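Local coordinates for protein endo-xylogalacturonan hydrolase A (Aspergillus tubingensis, PDB 4C2L) that hydrolyses the xylose-substituted galacturonan backbone of xylogalacturonan, a component of the hairy regions of pectin, at residues P33-A38 against I48-G53. Sequence-based numbering, arbitrary orientation.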
ATOM      1  N   PRO A  33      -3.833 -21.430 -18.289  1.00 11.70           N
ATOM      2  CA  PRO A  33      -3.199 -22.767 -18.303  1.00 11.90           C
ATOM      3  C   PRO A  33      -1.896 -22.823 -19.095  1.00 12.02           C
ATOM      4  O   PRO A  33      -0.940 -23.467 -18.655  1.00 12.93           O
ATOM      5  CB  PRO A  33      -4.275 -23.653 -18.945  1.00 11.43           C
ATOM      6  CG  PRO A  33      -5.547 -22.999 -18.503  1.00 11.28           C
ATOM      7  CD  PRO A  33      -5.271 -21.507 -18.606  1.00 11.54           C
ATOM      8  N   ALA A  34      -1.854 -22.146 -20.245  1.00 12.25           N
ATOM      9  CA  ALA A  34      -0.628 -22.058 -21.037  1.00 12.47           C
ATOM     10  C   ALA A  34       0.506 -21.422 -20.249  1.00 12.35           C
ATOM     11  O   ALA A  34       1.659 -21.860 -20.349  1.00 12.08           O
ATOM     12  CB  ALA A  34      -0.866 -21.277 -22.325  1.00 12.25           C
ATOM     13  N   ILE A  35       0.176 -20.392 -19.470  1.00 11.96           N
ATOM     14  CA  ILE A  35       1.164 -19.709 -18.647  1.00 12.13           C
ATOM     15  C   ILE A  35       1.696 -20.606 -17.517  1.00 12.19           C
ATOM     16  O   ILE A  35       2.909 -20.705 -17.313  1.00 11.87           O
ATOM     17  CB  ILE A  35       0.600 -18.381 -18.090  1.00 11.79           C
ATOM     18  CG1 ILE A  35       0.247 -17.432 -19.247  1.00 11.97           C
ATOM     19  CG2 ILE A  35       1.581 -17.754 -17.107  1.00 11.69           C
ATOM     20  CD1 ILE A  35      -0.613 -16.235 -18.849  1.00 12.61           C
ATOM     21  N   THR A  36       0.807 -21.282 -16.792  1.00 12.49           N
ATOM     22  CA  THR A  36       1.287 -22.132 -15.700  1.00 13.12           C
ATOM     23  C   THR A  36       2.008 -23.363 -16.216  1.00 13.24           C
ATOM     24  O   THR A  36       2.897 -23.872 -15.547  1.00 14.12           O
ATOM     25  CB  THR A  36       0.187 -22.510 -14.688  1.00 13.18           C
ATOM     26  OG1 THR A  36      -0.884 -23.158 -15.387  1.00 13.82           O
ATOM     27  CG2 THR A  36      -0.334 -21.242 -13.990  1.00 13.51           C
ATOM     28  N   GLU A  37       1.657 -23.837 -17.403  1.00 14.52           N
ATOM     29  CA  GLU A  37       2.403 -24.963 -17.969  1.00 14.99           C
ATOM     30  C   GLU A  37       3.818 -24.515 -18.328  1.00 15.03           C
ATOM     31  O   GLU A  37       4.772 -25.246 -18.074  1.00 14.79           O
ATOM     32  CB  GLU A  37       1.698 -25.581 -19.172  1.00 17.51           C
ATOM     33  CG  GLU A  37       2.197 -26.990 -19.501  1.00 20.14           C
ATOM     34  CD  GLU A  37       3.514 -26.972 -20.247  1.00 23.56           C
ATOM     35  OE1 GLU A  37       3.732 -26.002 -21.022  1.00 25.10           O
ATOM     36  OE2 GLU A  37       4.328 -27.913 -20.059  1.00 24.85           O
ATOM     37  N   ALA A  38       3.944 -23.314 -18.896  1.00 14.69           N
ATOM     38  CA  ALA A  38       5.265 -22.751 -19.191  1.00 15.09           C
ATOM     39  C   ALA A  38       6.078 -22.588 -17.907  1.00 15.27           C
ATOM     40  O   ALA A  38       7.266 -22.945 -17.864  1.00 16.23           O
ATOM     41  CB  ALA A  38       5.133 -21.412 -19.913  1.00 15.84           C
ATOM     42  N   ILE A  48      10.570 -17.543 -18.201  1.00 17.65           N
ATOM     43  CA  ILE A  48       9.328 -17.484 -18.943  1.00 18.18           C
ATOM     44  C   ILE A  48       9.220 -16.082 -19.538  1.00 17.20           C
ATOM     45  O   ILE A  48       9.453 -15.087 -18.853  1.00 17.42           O
ATOM     46  CB  ILE A  48       8.147 -17.799 -17.997  1.00 20.57           C
ATOM     47  CG1 ILE A  48       8.141 -19.303 -17.667  1.00 21.20           C
ATOM     48  CG2 ILE A  48       6.830 -17.351 -18.584  1.00 21.10           C
ATOM     49  CD1 ILE A  48       9.089 -19.685 -16.542  1.00 22.92           C
ATOM     50  N   VAL A  49       8.897 -16.007 -20.820  1.00 16.04           N
ATOM     51  CA  VAL A  49       8.890 -14.730 -21.532  1.00 15.69           C
ATOM     52  C   VAL A  49       7.504 -14.424 -22.098  1.00 16.05           C
ATOM     53  O   VAL A  49       6.922 -15.233 -22.814  1.00 15.35           O
ATOM     54  CB  VAL A  49       9.934 -14.717 -22.686  1.00 15.55           C
ATOM     55  CG1 VAL A  49       9.795 -13.453 -23.529  1.00 16.36           C
ATOM     56  CG2 VAL A  49      11.351 -14.838 -22.123  1.00 16.11           C
ATOM     57  N   PHE A  50       6.970 -13.254 -21.760  1.00 15.45           N
ATOM     58  CA  PHE A  50       5.816 -12.727 -22.457  1.00 16.03           C
ATOM     59  C   PHE A  50       6.362 -11.668 -23.406  1.00 16.84           C
ATOM     60  O   PHE A  50       6.745 -10.586 -22.948  1.00 16.55           O
ATOM     61  CB  PHE A  50       4.841 -12.074 -21.468  1.00 15.75           C
ATOM     62  CG  PHE A  50       4.308 -13.017 -20.434  1.00 15.75           C
ATOM     63  CD1 PHE A  50       3.172 -13.771 -20.697  1.00 15.98           C
ATOM     64  CD2 PHE A  50       4.917 -13.135 -19.194  1.00 16.49           C
ATOM     65  CE1 PHE A  50       2.663 -14.639 -19.742  1.00 15.73           C
ATOM     66  CE2 PHE A  50       4.413 -14.005 -18.230  1.00 17.22           C
ATOM     67  CZ  PHE A  50       3.276 -14.753 -18.508  1.00 16.02           C
ATOM     68  N   PRO A  51       6.419 -11.969 -24.724  1.00 17.37           N
ATOM     69  CA  PRO A  51       7.131 -11.087 -25.642  1.00 17.99           C
ATOM     70  C   PRO A  51       6.569  -9.682 -25.780  1.00 17.92           C
ATOM     71  O   PRO A  51       5.375  -9.454 -25.634  1.00 17.22           O
ATOM     72  CB  PRO A  51       6.981 -11.796 -27.002  1.00 18.22           C
ATOM     73  CG  PRO A  51       6.763 -13.228 -26.649  1.00 18.40           C
ATOM     74  CD  PRO A  51       5.887 -13.152 -25.424  1.00 17.49           C
ATOM     75  N   GLU A  52       7.453  -8.751 -26.127  1.00 19.91           N
ATOM     76  CA  GLU A  52       7.032  -7.399 -26.454  1.00 22.71           C
ATOM     77  C   GLU A  52       5.955  -7.416 -27.553  1.00 22.53           C
ATOM     78  O   GLU A  52       6.061  -8.161 -28.530  1.00 22.85           O
ATOM     79  CB  GLU A  52       8.258  -6.557 -26.859  1.00 27.28           C
ATOM     80  CG  GLU A  52       7.954  -5.109 -27.204  1.00 34.48           C
ATOM     81  CD  GLU A  52       7.959  -4.835 -28.707  1.00 40.33           C
ATOM     82  OE1 GLU A  52       7.963  -5.803 -29.507  1.00 43.33           O
ATOM     83  OE2 GLU A  52       7.971  -3.639 -29.094  1.00 44.31           O
ATOM     84  N   GLY A  53       4.913  -6.621 -27.358  1.00 20.81           N
ATOM     85  CA  GLY A  53       3.809  -6.515 -28.300  1.00 20.91           C
ATOM     86  C   GLY A  53       2.760  -7.607 -28.162  1.00 20.26           C
ATOM     87  O   GLY A  53       1.774  -7.601 -28.894  1.00 22.03           O
TER
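Ile35 meets the far edge of the Phe50 ring with both of its branches. From CB two branches lead to the ring: CG1, beside the backbone N (chi1 -62°), lies in the ring plane 3.7 Å from Phe50 CE1, while CG2, anti to that N, sits near the same plane and reaches Phe50 CZ at 3.7 Å. From CG1 the chain runs on extended (chi2 166°), and its tip CD1 passes 3.8 Å from Phe50 CE1; the isoleucine lies along the ring's outer edge, with CD1 slightly to one side of the ring plane and CG2 to the other. The two side chains cross at about a right angle. Helix 32-42 is packed in this way on strand 47-50 at the N-terminal end of the right-handed parallel beta-helix of family 28, away from the probable catalytic residues Asp210 and His233. One helical turn on, Ala38 turns its methyl toward Ile48, with CB 4.3 Å from Ile48 CG1; that CG1 also lies 3.8 Å from Ala38 O. No hydrogen bond links the two segments, and all four touching residues are buried. Pro21 touches Ile35, Ala38 and Phe50, and Tyr56 meets Phe50 edge-to-face. Val49 and Pro51 touch a protein-linked mannose.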